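Local coordinates for protein haloacid dehalogenase-like hydrolase (Salmonella enterica subsp. enterica serovar Typhi, PDB 4EZE) that probably hydrolyses O-phosphoserine to serine and phosphate, the last step of L-serine biosynthesis, as a magnesium-dependent phosphatase of the haloacid dehalogenase superfamily, at residues I26-T31 against D35-K40; V170-C175 against T209-A214; K192-K197 against F311-E316; M242-K247 against D274-E279. All blocks are in the same frame, centred on the assembly; numbering follows the deposited sequence.

Contact 1 (I26-T31 against D35-K40); sequences IYFITT and DTFQKK
The F37 ring carries the methyl CG2 of T30 over one face, while F28 CG arrives at its edge, in the ring plane. T30 CG2 lies 4.2 Å from the centroid of the F37 ring and 19° off its normal, a CH-pi contact in which the methyl stands above the rim near CG, 4.0 Å from F37 CG to T30 CG2. The second flat group, the F28 ring, has I26 CG2 of its own strand on one face and meets F37 obliquely, with the two ring planes 59° apart and the centroids separated by 5.7 Å. The touching is done by the far rim of F37: its CE2 comes within 3.6 Å of F28 CB, and its CZ packs near F28 CD1. Here helix 34-45 follows strand 23-29 after a short turn and lies across the sheet face; the strand is an inner one of the four-stranded antiparallel sheet 56-62, 67-75, 23-29, 97-100. With chi1 at 172° the F37 ring swings away from its own backbone N and down onto the sheet. There L70 of strand 67-75 also touches it and F96 meets it edge-to-face. F28 and T30, two residues apart, both point toward the helix, whereas I29 between them points away. F28 also touches L87 of helix 81-93, and T30 OG1 turns its polar side to the backbone N of Q32.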
loop_
_atom_site.group_PDB
_atom_site.type_symbol
_atom_site.label_atom_id
_atom_site.label_comp_id
_atom_site.label_asym_id
_atom_site.label_seq_id
_atom_site.Cartn_x
_atom_site.Cartn_y
_atom_site.Cartn_z
ATOM N N ILE A 26 -6.743 -12.925 15.255
ATOM C CA ILE A 26 -6.894 -11.524 14.934
ATOM C C ILE A 26 -5.960 -10.774 15.852
ATOM O O ILE A 26 -5.958 -11.026 17.064
ATOM C CB ILE A 26 -8.308 -11.022 15.264
ATOM C CG1 ILE A 26 -9.344 -11.771 14.428
ATOM C CG2 ILE A 26 -8.386 -9.522 15.037
ATOM C CD1 ILE A 26 -10.766 -11.324 14.663
ATOM N N TYR A 27 -5.153 -9.885 15.279
ATOM C CA TYR A 27 -4.308 -9.002 16.093
ATOM C C TYR A 27 -4.939 -7.627 16.159
ATOM O O TYR A 27 -5.431 -7.123 15.152
ATOM C CB TYR A 27 -2.927 -8.828 15.453
ATOM C CG TYR A 27 -2.180 -10.106 15.142
ATOM C CD1 TYR A 27 -1.450 -10.762 16.127
ATOM C CD2 TYR A 27 -2.170 -10.634 13.849
ATOM C CE1 TYR A 27 -0.739 -11.922 15.845
ATOM C CE2 TYR A 27 -1.463 -11.789 13.558
ATOM C CZ TYR A 27 -0.753 -12.433 14.565
ATOM O OH TYR A 27 -0.033 -13.571 14.287
ATOM N N PHE A 28 -4.888 -6.999 17.322
ATOM C CA PHE A 28 -5.434 -5.676 17.479
ATOM C C PHE A 28 -4.337 -4.740 17.907
ATOM O O PHE A 28 -3.621 -5.037 18.847
ATOM C CB PHE A 28 -6.475 -5.662 18.587
ATOM C CG PHE A 28 -7.692 -6.448 18.265
ATOM C CD1 PHE A 28 -8.738 -5.864 17.588
ATOM C CD2 PHE A 28 -7.792 -7.771 18.652
ATOM C CE1 PHE A 28 -9.866 -6.598 17.288
ATOM C CE2 PHE A 28 -8.913 -8.505 18.357
ATOM C CZ PHE A 28 -9.943 -7.926 17.660
ATOM N N ILE A 29 -4.228 -3.592 17.250
ATOM C CA ILE A 29 -3.232 -2.607 17.643
ATOM C C ILE A 29 -3.894 -1.279 17.926
ATOM O O ILE A 29 -4.563 -0.702 17.060
ATOM C CB ILE A 29 -2.201 -2.358 16.525
ATOM C CG1 ILE A 29 -1.574 -3.677 16.056
ATOM C CG2 ILE A 29 -1.153 -1.373 17.007
ATOM C CD1 ILE A 29 -2.362 -4.375 14.960
ATOM N N THR A 30 -3.646 -0.756 19.114
ATOM C CA THR A 30 -4.310 0.432 19.537
ATOM C C THR A 30 -3.434 1.255 20.471
ATOM O O THR A 30 -2.555 0.706 21.108
ATOM C CB THR A 30 -5.563 0.030 20.305
ATOM O OG1 THR A 30 -6.292 1.205 20.625
ATOM C CG2 THR A 30 -5.183 -0.702 21.599
ATOM N N THR A 31 -3.682 2.567 20.575
ATOM C CA THR A 31 -2.999 3.388 21.603
ATOM C C THR A 31 -3.678 3.333 22.975
ATOM O O THR A 31 -3.116 3.815 23.968
ATOM C CB THR A 31 -2.892 4.858 21.190
ATOM O OG1 THR A 31 -4.209 5.342 20.868
ATOM C CG2 THR A 31 -1.950 4.996 19.959
ATOM N N ASP A 35 -5.393 -3.430 28.552
ATOM C CA ASP A 35 -6.363 -4.084 29.422
ATOM C C ASP A 35 -7.741 -3.447 29.315
ATOM O O ASP A 35 -8.756 -4.145 29.201
ATOM C CB ASP A 35 -5.860 -4.065 30.859
ATOM C CG ASP A 35 -4.624 -4.915 31.033
ATOM O OD1 ASP A 35 -3.745 -4.492 31.803
ATOM O OD2 ASP A 35 -4.521 -5.994 30.385
ATOM N N THR A 36 -7.779 -2.119 29.330
ATOM C CA THR A 36 -9.038 -1.404 29.093
ATOM C C THR A 36 -9.645 -1.828 27.767
ATOM O O THR A 36 -10.855 -1.978 27.635
ATOM C CB THR A 36 -8.830 0.121 29.069
ATOM O OG1 THR A 36 -8.077 0.515 30.221
ATOM C CG2 THR A 36 -10.171 0.848 29.065
ATOM N N PHE A 37 -8.792 -2.012 26.766
ATOM C CA PHE A 37 -9.277 -2.283 25.425
ATOM C C PHE A 37 -9.795 -3.710 25.330
ATOM O O PHE A 37 -10.783 -4.003 24.653
ATOM C CB PHE A 37 -8.155 -2.044 24.405
ATOM C CG PHE A 37 -8.508 -2.471 23.001
ATOM C CD1 PHE A 37 -9.280 -1.661 22.191
ATOM C CD2 PHE A 37 -8.048 -3.674 22.490
ATOM C CE1 PHE A 37 -9.598 -2.055 20.899
ATOM C CE2 PHE A 37 -8.372 -4.077 21.199
ATOM C CZ PHE A 37 -9.145 -3.260 20.405
ATOM N N GLN A 38 -9.108 -4.616 25.996
ATOM C CA GLN A 38 -9.567 -5.977 26.007
ATOM C C GLN A 38 -10.932 -6.040 26.678
ATOM O O GLN A 38 -11.882 -6.605 26.133
ATOM C CB GLN A 38 -8.589 -6.850 26.767
ATOM C CG GLN A 38 -9.017 -8.300 26.776
ATOM C CD GLN A 38 -8.029 -9.149 27.518
ATOM O OE1 GLN A 38 -6.826 -8.891 27.482
ATOM N NE2 GLN A 38 -8.527 -10.160 28.214
ATOM N N LYS A 39 -11.021 -5.451 27.865
ATOM C CA LYS A 39 -12.257 -5.460 28.637
ATOM C C LYS A 39 -13.379 -4.908 27.785
ATOM O O LYS A 39 -14.406 -5.560 27.549
ATOM C CB LYS A 39 -12.081 -4.613 29.896
ATOM C CG LYS A 39 -13.179 -4.769 30.934
ATOM C CD LYS A 39 -12.752 -4.173 32.271
ATOM C CE LYS A 39 -13.915 -4.083 33.247
ATOM N NZ LYS A 39 -15.104 -3.449 32.607
ATOM N N LYS A 40 -13.152 -3.697 27.298
ATOM C CA LYS A 40 -14.130 -2.987 26.496
ATOM C C LYS A 40 -14.584 -3.813 25.299
ATOM O O LYS A 40 -15.745 -3.758 24.889
ATOM C CB LYS A 40 -13.508 -1.676 26.030
ATOM C CG LYS A 40 -14.471 -0.688 25.423
ATOM C CD LYS A 40 -13.701 0.475 24.830
ATOM C CE LYS A 40 -14.624 1.648 24.579
ATOM N NZ LYS A 40 -14.266 2.241 23.269
#

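Contact 2 (V170-C175 against T209-A214); sequences VLNAVC and TQRLKA
Stacking comes first: the side-chain amide of N172 lies over one face of the R211 guanidinium, the two planes 28° apart. N172 CG sits 3.7 Å from R211 NH1, and the group is offset toward the rim. The amide oxygen is nearest, with N172 OD1 3.4 Å from R211 NH1, but it lies above the plane in which the N-H bonds point, and the angle is too poor for a hydrogen bond. A salt bridge supplies the polar partner instead: R211 NH2 binds OD1 of D176, the residue just after segment 170-175, so the arginine end is anchored to the end of that helix. In HAD phosphatases of this type, helices such as 168-176 probably belong to the helical cap that follows the first core strand, whereas helix 206-216 is the helix of a beta-alpha-beta crossover between the parallel strands 197-202 and 220-224; R211 would then reach from core to cap. The remaining contacts are van der Waals. C175 SG meets the guanidinium at its edge, near the plane, and packs 3.7 Å from R211 CD; R211 CB lies 3.9 Å from C175 SG. R211 runs extended from CG to NE, which lays its methylenes along the sulfur and carries the head on past it to N172. Beside the arginine, C175 and N172 also touch F208 and I207 respectively, both on helix 206-216.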
loop_
_atom_site.group_PDB
_atom_site.type_symbol
_atom_site.label_atom_id
_atom_site.label_comp_id
_atom_site.label_asym_id
_atom_site.label_seq_id
_atom_site.Cartn_x
_atom_site.Cartn_y
_atom_site.Cartn_z
ATOM N N VAL A 170 15.234 19.710 -11.582
ATOM C CA VAL A 170 14.046 20.082 -10.840
ATOM C C VAL A 170 13.355 18.798 -10.339
ATOM O O VAL A 170 13.007 18.669 -9.156
ATOM C CB VAL A 170 13.094 20.896 -11.733
ATOM C CG1 VAL A 170 11.731 21.073 -11.074
ATOM C CG2 VAL A 170 13.725 22.242 -12.052
ATOM N N LEU A 171 13.195 17.849 -11.257
ATOM C CA LEU A 171 12.624 16.542 -10.971
ATOM C C LEU A 171 13.384 15.818 -9.864
ATOM O O LEU A 171 12.785 15.278 -8.925
ATOM C CB LEU A 171 12.663 15.696 -12.230
ATOM C CG LEU A 171 11.783 16.144 -13.386
ATOM C CD1 LEU A 171 12.143 15.323 -14.617
ATOM C CD2 LEU A 171 10.309 15.966 -13.050
ATOM N N ASN A 172 14.703 15.790 -9.976
ATOM C CA ASN A 172 15.509 15.124 -8.974
ATOM C C ASN A 172 15.326 15.803 -7.630
ATOM O O ASN A 172 15.235 15.145 -6.601
ATOM C CB ASN A 172 16.979 15.128 -9.375
ATOM C CG ASN A 172 17.311 14.053 -10.383
ATOM O OD1 ASN A 172 16.710 12.985 -10.391
ATOM N ND2 ASN A 172 18.285 14.326 -11.233
ATOM N N ALA A 173 15.276 17.127 -7.647
ATOM C CA ALA A 173 15.077 17.890 -6.431
ATOM C C ALA A 173 13.723 17.591 -5.823
ATOM O O ALA A 173 13.600 17.456 -4.617
ATOM C CB ALA A 173 15.210 19.363 -6.709
ATOM N N VAL A 174 12.705 17.497 -6.664
ATOM C CA VAL A 174 11.368 17.191 -6.191
ATOM C C VAL A 174 11.337 15.803 -5.583
ATOM O O VAL A 174 10.729 15.577 -4.548
ATOM C CB VAL A 174 10.344 17.280 -7.318
ATOM C CG1 VAL A 174 8.990 16.829 -6.833
ATOM C CG2 VAL A 174 10.267 18.691 -7.838
ATOM N N CYS A 175 12.017 14.876 -6.238
ATOM C CA CYS A 175 12.098 13.509 -5.763
ATOM C C CYS A 175 12.806 13.455 -4.422
ATOM O O CYS A 175 12.424 12.706 -3.539
ATOM C CB CYS A 175 12.839 12.643 -6.772
ATOM S SG CYS A 175 12.862 10.915 -6.347
ATOM N N THR A 209 10.501 6.534 -9.695
ATOM C CA THR A 209 10.422 5.138 -9.311
ATOM C C THR A 209 11.772 4.463 -9.202
ATOM O O THR A 209 12.054 3.784 -8.227
ATOM C CB THR A 209 9.593 4.362 -10.330
ATOM O OG1 THR A 209 8.267 4.884 -10.353
ATOM C CG2 THR A 209 9.540 2.905 -9.970
ATOM N N GLN A 210 12.617 4.670 -10.199
ATOM C CA GLN A 210 13.944 4.085 -10.183
ATOM C C GLN A 210 14.791 4.670 -9.071
ATOM O O GLN A 210 15.532 3.967 -8.406
ATOM C CB GLN A 210 14.620 4.228 -11.542
ATOM C CG GLN A 210 13.913 3.471 -12.642
ATOM C CD GLN A 210 13.572 2.053 -12.249
ATOM O OE1 GLN A 210 14.369 1.363 -11.632
ATOM N NE2 GLN A 210 12.384 1.612 -12.611
ATOM N N ARG A 211 14.668 5.974 -8.877
ATOM C CA ARG A 211 15.425 6.668 -7.857
ATOM C C ARG A 211 15.052 6.149 -6.473
ATOM O O ARG A 211 15.910 5.924 -5.630
ATOM C CB ARG A 211 15.157 8.163 -7.970
ATOM C CG ARG A 211 16.224 9.050 -7.381
ATOM C CD ARG A 211 16.126 10.447 -7.963
ATOM N NE ARG A 211 16.661 11.451 -7.056
ATOM C CZ ARG A 211 17.885 11.951 -7.133
ATOM N NH1 ARG A 211 18.706 11.540 -8.083
ATOM N NH2 ARG A 211 18.283 12.860 -6.259
ATOM N N LEU A 212 13.762 5.938 -6.256
ATOM C CA LEU A 212 13.292 5.372 -5.006
ATOM C C LEU A 212 13.787 3.949 -4.854
ATOM O O LEU A 212 14.198 3.538 -3.778
ATOM C CB LEU A 212 11.772 5.400 -4.943
ATOM C CG LEU A 212 11.169 6.780 -4.757
ATOM C CD1 LEU A 212 9.676 6.730 -4.922
ATOM C CD2 LEU A 212 11.544 7.315 -3.402
ATOM N N LYS A 213 13.753 3.190 -5.938
ATOM C CA LYS A 213 14.235 1.826 -5.870
ATOM C C LYS A 213 15.688 1.807 -5.423
ATOM O O LYS A 213 16.040 1.150 -4.446
ATOM C CB LYS A 213 14.147 1.126 -7.204
ATOM C CG LYS A 213 15.056 -0.073 -7.223
ATOM C CD LYS A 213 15.014 -0.803 -8.548
ATOM C CE LYS A 213 16.234 -1.696 -8.670
ATOM N NZ LYS A 213 15.988 -2.787 -9.642
ATOM N N ALA A 214 16.537 2.517 -6.160
ATOM C CA ALA A 214 17.962 2.493 -5.862
ATOM C C ALA A 214 18.181 3.051 -4.461
ATOM O O ALA A 214 18.889 2.454 -3.657
ATOM C CB ALA A 214 18.766 3.244 -6.920
#

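Contact 3 (K192-K197 against F311-E316); sequences KAKGFK and FLIEDE
K194 and E314 form a salt bridge, with K194 NZ modelled 2.3 Å from E314 OE1; so short a separation is doubtful as a distance, though the pairing itself is plausible. Water 1 is a second partner of the ammonium, accepting from K194 NZ at 2.8 Å and from D315 N at 2.9 Å, and so ties the lysine to the backbone as well. The other carboxylate oxygen turns back on its own segment: E314 OE2 accepts from E316 N at 2.6 Å, using its anti lone pair, which should hold the carboxylate in its rotation. Behind the charge, the bends of the K194 chain at chi2 (-61°) and chi3 (-77°) bring CE to 3.4 Å from I313 O and leave CG alongside I313 CD1. Packing is carried by the other branch of the isoleucine, I313 CG2, which lies 3.7 Å from F196 CE1 and meets the ring obliquely; I266 of strand 265-269 touches both side chains. K194 is where helix 184-193 ends, in a Schellman motif with G195 at positive phi as its C-prime residue, before the chain enters parallel strand 197-202 of the core.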
loop_
_atom_site.group_PDB
_atom_site.type_symbol
_atom_site.label_atom_id
_atom_site.label_comp_id
_atom_site.label_asym_id
_atom_site.label_seq_id
_atom_site.Cartn_x
_atom_site.Cartn_y
_atom_site.Cartn_z
ATOM N N LYS A 192 12.973 -8.270 3.974
ATOM C CA LYS A 192 14.115 -8.927 3.369
ATOM C C LYS A 192 14.534 -10.130 4.229
ATOM O O LYS A 192 14.706 -11.222 3.703
ATOM C CB LYS A 192 15.261 -7.925 3.212
ATOM C CG LYS A 192 16.427 -8.432 2.384
ATOM C CD LYS A 192 17.734 -7.873 2.916
ATOM C CE LYS A 192 18.228 -6.732 2.052
ATOM N NZ LYS A 192 18.605 -7.243 0.707
ATOM N N ALA A 193 14.666 -9.937 5.546
ATOM C CA ALA A 193 15.066 -11.023 6.450
ATOM C C ALA A 193 14.103 -12.175 6.377
ATOM O O ALA A 193 14.449 -13.281 6.780
ATOM C CB ALA A 193 15.188 -10.554 7.900
ATOM N N LYS A 194 12.892 -11.923 5.882
ATOM C CA LYS A 194 11.855 -12.960 5.884
ATOM C C LYS A 194 11.753 -13.592 4.519
ATOM O O LYS A 194 10.847 -14.404 4.236
ATOM C CB LYS A 194 10.504 -12.390 6.320
ATOM C CG LYS A 194 10.474 -11.959 7.772
ATOM C CD LYS A 194 10.754 -13.115 8.739
ATOM C CE LYS A 194 9.543 -14.022 8.902
ATOM N NZ LYS A 194 9.517 -14.762 10.198
ATOM N N GLY A 195 12.684 -13.216 3.659
ATOM C CA GLY A 195 12.783 -13.850 2.348
ATOM C C GLY A 195 11.805 -13.371 1.292
ATOM O O GLY A 195 11.533 -14.082 0.309
ATOM N N PHE A 196 11.273 -12.167 1.477
ATOM C CA PHE A 196 10.368 -11.596 0.484
ATOM C C PHE A 196 11.153 -10.724 -0.463
ATOM O O PHE A 196 12.124 -10.097 -0.068
ATOM C CB PHE A 196 9.300 -10.718 1.139
ATOM C CG PHE A 196 8.146 -11.487 1.702
ATOM C CD1 PHE A 196 8.205 -12.008 2.991
ATOM C CD2 PHE A 196 6.989 -11.651 0.969
ATOM C CE1 PHE A 196 7.132 -12.700 3.539
ATOM C CE2 PHE A 196 5.915 -12.356 1.502
ATOM C CZ PHE A 196 5.983 -12.877 2.783
ATOM N N LYS A 197 10.701 -10.656 -1.710
ATOM C CA LYS A 197 11.156 -9.612 -2.617
ATOM C C LYS A 197 10.250 -8.377 -2.520
ATOM O O LYS A 197 9.025 -8.508 -2.386
ATOM C CB LYS A 197 11.157 -10.144 -4.048
ATOM C CG LYS A 197 12.040 -11.376 -4.254
ATOM C CD LYS A 197 13.476 -11.122 -3.811
ATOM C CE LYS A 197 14.416 -12.187 -4.351
ATOM N NZ LYS A 197 14.298 -12.244 -5.839
ATOM N N PHE A 311 2.629 -8.314 11.066
ATOM C CA PHE A 311 1.555 -9.280 11.380
ATOM C C PHE A 311 1.149 -10.168 10.224
ATOM O O PHE A 311 0.452 -11.158 10.397
ATOM C CB PHE A 311 0.340 -8.580 11.995
ATOM C CG PHE A 311 0.658 -7.945 13.301
ATOM C CD1 PHE A 311 0.997 -6.597 13.357
ATOM C CD2 PHE A 311 0.735 -8.715 14.456
ATOM C CE1 PHE A 311 1.346 -6.003 14.556
ATOM C CE2 PHE A 311 1.078 -8.132 15.668
ATOM C CZ PHE A 311 1.386 -6.776 15.722
ATOM N N LEU A 312 1.590 -9.818 9.032
ATOM C CA LEU A 312 1.189 -10.592 7.900
ATOM C C LEU A 312 2.363 -11.415 7.363
ATOM O O LEU A 312 2.216 -12.104 6.367
ATOM C CB LEU A 312 0.655 -9.680 6.802
ATOM C CG LEU A 312 -0.473 -8.718 7.180
ATOM C CD1 LEU A 312 -0.554 -7.659 6.098
ATOM C CD2 LEU A 312 -1.812 -9.395 7.320
ATOM N N ILE A 313 3.525 -11.341 8.001
ATOM C CA ILE A 313 4.658 -12.111 7.489
ATOM C C ILE A 313 5.433 -12.877 8.551
ATOM O O ILE A 313 6.204 -13.775 8.216
ATOM C CB ILE A 313 5.623 -11.241 6.666
ATOM C CG1 ILE A 313 6.320 -10.223 7.559
ATOM C CG2 ILE A 313 4.870 -10.543 5.540
ATOM C CD1 ILE A 313 7.397 -9.467 6.813
ATOM N N GLU A 314 5.224 -12.525 9.816
ATOM C CA GLU A 314 5.860 -13.218 10.952
ATOM C C GLU A 314 4.842 -14.153 11.618
ATOM O O GLU A 314 3.781 -13.713 12.042
ATOM C CB GLU A 314 6.391 -12.212 11.980
ATOM C CG GLU A 314 6.985 -12.849 13.237
ATOM C CD GLU A 314 7.887 -14.043 12.902
ATOM O OE1 GLU A 314 8.938 -13.851 12.259
ATOM O OE2 GLU A 314 7.554 -15.183 13.275
ATOM N N ASP A 315 5.156 -15.441 11.689
ATOM C CA ASP A 315 4.207 -16.436 12.172
ATOM C C ASP A 315 4.241 -16.493 13.694
ATOM O O ASP A 315 3.258 -16.850 14.343
ATOM C CB ASP A 315 4.560 -17.800 11.585
ATOM C CG ASP A 315 3.542 -18.863 11.917
ATOM O OD1 ASP A 315 2.354 -18.710 11.547
ATOM O OD2 ASP A 315 3.941 -19.874 12.530
ATOM N N GLU A 316 5.382 -16.106 14.247
ATOM C CA GLU A 316 5.669 -16.242 15.672
ATOM C C GLU A 316 5.255 -15.018 16.452
ATOM O O GLU A 316 6.096 -14.337 17.031
ATOM C CB GLU A 316 7.177 -16.441 15.880
ATOM C CG GLU A 316 7.691 -17.775 15.371
ATOM C CD GLU A 316 7.226 -18.923 16.243
ATOM O OE1 GLU A 316 7.330 -18.800 17.486
ATOM O OE2 GLU A 316 6.754 -19.941 15.687
HETATM O O HOH W 1 7.476 -16.617 10.396
#

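Contact 4 (M242-K247 against D274-E279); sequences MNAANK and DLPMLE
This contact lies at the predicted active site, where K247, in the first turn of helix 244-258, meets D274 in the loop after strand 265-269; the pair is consistent with the motif III lysine and the motif IV acidic loop of HAD phosphatases. K247 NZ donates to D274 OD1 at 2.7 Å in a salt bridge, approaching from above the carboxylate plane, 48° out of it. The kink of the K247 chain at chi3 (75°) swings the amine across to that oxygen. NZ also makes a weak hydrogen bond to N273 O and a long, weak ion pair with D114, the predicted nucleophile, while D274 OD2 takes the backbone N-H of G271. D270, with D114 and D116, binds the sodium ion; D274, its side chain about 4 Å from that ion, stands beside these ligands and is not among them. N243 is the N-cap of helix 244-258: its OD1 accepts from N246 N at 2.9 Å. Water 2 bridges the two helix starts, donating to A244 O at 2.9 Å and accepting from M277 N at 3.0 Å. A244 CB packs on P276 CG at 4.1 Å, and M277 SD lies 4.0 Å from K247 O, beside K247 CB. Around them, I201 of strand 197-202 touches both K247 and M277, L251 of helix 244-258 touches M277, and helix 291-296 packs against L275 and L278.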
loop_
_atom_site.group_PDB
_atom_site.type_symbol
_atom_site.label_atom_id
_atom_site.label_comp_id
_atom_site.label_asym_id
_atom_site.label_seq_id
_atom_site.Cartn_x
_atom_site.Cartn_y
_atom_site.Cartn_z
ATOM N N MET A 242 1.089 2.359 -18.168
ATOM C CA MET A 242 0.879 1.565 -16.964
ATOM C C MET A 242 -0.388 2.018 -16.251
ATOM O O MET A 242 -0.328 2.792 -15.309
ATOM C CB MET A 242 2.075 1.718 -16.020
ATOM C CG MET A 242 1.993 0.884 -14.742
ATOM S SD MET A 242 2.420 -0.876 -14.947
ATOM C CE MET A 242 4.199 -0.827 -14.672
ATOM N N ASN A 243 -1.537 1.550 -16.712
ATOM C CA ASN A 243 -2.795 1.851 -16.035
ATOM C C ASN A 243 -3.061 0.790 -14.988
ATOM O O ASN A 243 -2.144 0.047 -14.613
ATOM C CB ASN A 243 -3.963 1.914 -17.033
ATOM C CG ASN A 243 -4.125 0.634 -17.828
ATOM O OD1 ASN A 243 -3.543 -0.408 -17.500
ATOM N ND2 ASN A 243 -4.929 0.704 -18.878
ATOM N N ALA A 244 -4.313 0.718 -14.528
ATOM C CA ALA A 244 -4.672 -0.116 -13.385
ATOM C C ALA A 244 -4.513 -1.593 -13.742
ATOM O O ALA A 244 -3.865 -2.358 -13.026
ATOM C CB ALA A 244 -6.092 0.191 -12.912
ATOM N N ALA A 245 -5.086 -1.988 -14.868
ATOM C CA ALA A 245 -4.983 -3.381 -15.303
ATOM C C ALA A 245 -3.513 -3.767 -15.555
ATOM O O ALA A 245 -3.073 -4.889 -15.252
ATOM C CB ALA A 245 -5.848 -3.597 -16.534
ATOM N N ASN A 246 -2.721 -2.832 -16.065
ATOM C CA ASN A 246 -1.302 -3.148 -16.221
ATOM C C ASN A 246 -0.487 -3.267 -14.934
ATOM O O ASN A 246 0.577 -3.893 -14.920
ATOM C CB ASN A 246 -0.629 -2.206 -17.198
ATOM C CG ASN A 246 -0.529 -2.811 -18.580
ATOM O OD1 ASN A 246 -0.451 -2.105 -19.586
ATOM N ND2 ASN A 246 -0.534 -4.136 -18.633
ATOM N N LYS A 247 -0.970 -2.668 -13.853
ATOM C CA LYS A 247 -0.261 -2.788 -12.591
ATOM C C LYS A 247 -0.455 -4.202 -12.074
ATOM O O LYS A 247 0.487 -4.856 -11.618
ATOM C CB LYS A 247 -0.733 -1.720 -11.601
ATOM C CG LYS A 247 -0.024 -0.392 -11.816
ATOM C CD LYS A 247 -0.828 0.761 -11.261
ATOM C CE LYS A 247 -0.755 0.801 -9.753
ATOM N NZ LYS A 247 -1.643 1.889 -9.271
ATOM N N ASP A 274 -5.390 0.981 -7.897
ATOM C CA ASP A 274 -4.688 -0.089 -7.206
ATOM C C ASP A 274 -5.609 -1.312 -7.021
ATOM O O ASP A 274 -5.136 -2.429 -6.771
ATOM C CB ASP A 274 -4.189 0.391 -5.828
ATOM C CG ASP A 274 -3.009 1.356 -5.915
ATOM O OD1 ASP A 274 -2.092 1.112 -6.708
ATOM O OD2 ASP A 274 -2.983 2.354 -5.162
ATOM N N LEU A 275 -6.917 -1.118 -7.135
ATOM C CA LEU A 275 -7.843 -2.243 -6.858
ATOM C C LEU A 275 -7.535 -3.579 -7.580
ATOM O O LEU A 275 -7.517 -4.644 -6.941
ATOM C CB LEU A 275 -9.295 -1.839 -7.080
ATOM C CG LEU A 275 -9.897 -0.988 -5.953
ATOM C CD1 LEU A 275 -11.262 -0.466 -6.368
ATOM C CD2 LEU A 275 -10.037 -1.785 -4.669
ATOM N N PRO A 276 -7.318 -3.543 -8.909
ATOM C CA PRO A 276 -7.061 -4.802 -9.616
ATOM C C PRO A 276 -5.857 -5.514 -9.034
ATOM O O PRO A 276 -5.913 -6.712 -8.747
ATOM C CB PRO A 276 -6.778 -4.336 -11.034
ATOM C CG PRO A 276 -7.640 -3.131 -11.170
ATOM C CD PRO A 276 -7.551 -2.432 -9.847
ATOM N N MET A 277 -4.786 -4.758 -8.830
ATOM C CA MET A 277 -3.581 -5.275 -8.209
ATOM C C MET A 277 -3.800 -5.767 -6.776
ATOM O O MET A 277 -3.267 -6.799 -6.382
ATOM C CB MET A 277 -2.492 -4.208 -8.233
ATOM C CG MET A 277 -1.178 -4.649 -7.651
ATOM S SD MET A 277 0.109 -3.410 -7.885
ATOM C CE MET A 277 -0.265 -2.281 -6.541
ATOM N N LEU A 278 -4.568 -5.043 -5.981
ATOM C CA LEU A 278 -4.783 -5.488 -4.599
ATOM C C LEU A 278 -5.748 -6.670 -4.525
ATOM O O LEU A 278 -5.633 -7.537 -3.638
ATOM C CB LEU A 278 -5.324 -4.356 -3.728
ATOM C CG LEU A 278 -4.536 -3.059 -3.616
ATOM C CD1 LEU A 278 -5.343 -2.106 -2.759
ATOM C CD2 LEU A 278 -3.191 -3.305 -2.970
ATOM N N GLU A 279 -6.718 -6.693 -5.430
ATOM C CA GLU A 279 -7.683 -7.784 -5.434
ATOM C C GLU A 279 -7.016 -9.055 -5.905
ATOM O O GLU A 279 -7.337 -10.142 -5.432
ATOM C CB GLU A 279 -8.889 -7.462 -6.295
ATOM C CG GLU A 279 -9.904 -6.588 -5.571
ATOM C CD GLU A 279 -10.965 -6.036 -6.506
ATOM O OE1 GLU A 279 -12.143 -5.991 -6.098
ATOM O OE2 GLU A 279 -10.627 -5.645 -7.647
HETATM O O HOH W 2 -4.055 -2.194 -10.093
#

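From the N terminus, contact 1 closes almost at once, only three residues lying between its strand and helix, and packs a helix on the antiparallel sheet. Contact 2 then opens at 170-175 and closes at 209-214, tying a probable cap helix to the parallel-sheet core. Before it closes, 192-197 has already begun contact 3, so the two cross; contact 3 shuts only near the C terminus, at 311-316. Contact 4, wholly within that long excursion, joins two core helix starts at the predicted active site. The C-terminal tail also brings the two sheets together: F311 of contact 3 packs on Y27 and I29 of contact 1, while L312 and I313 touch strands 283-287 and 265-269 of the parallel sheet.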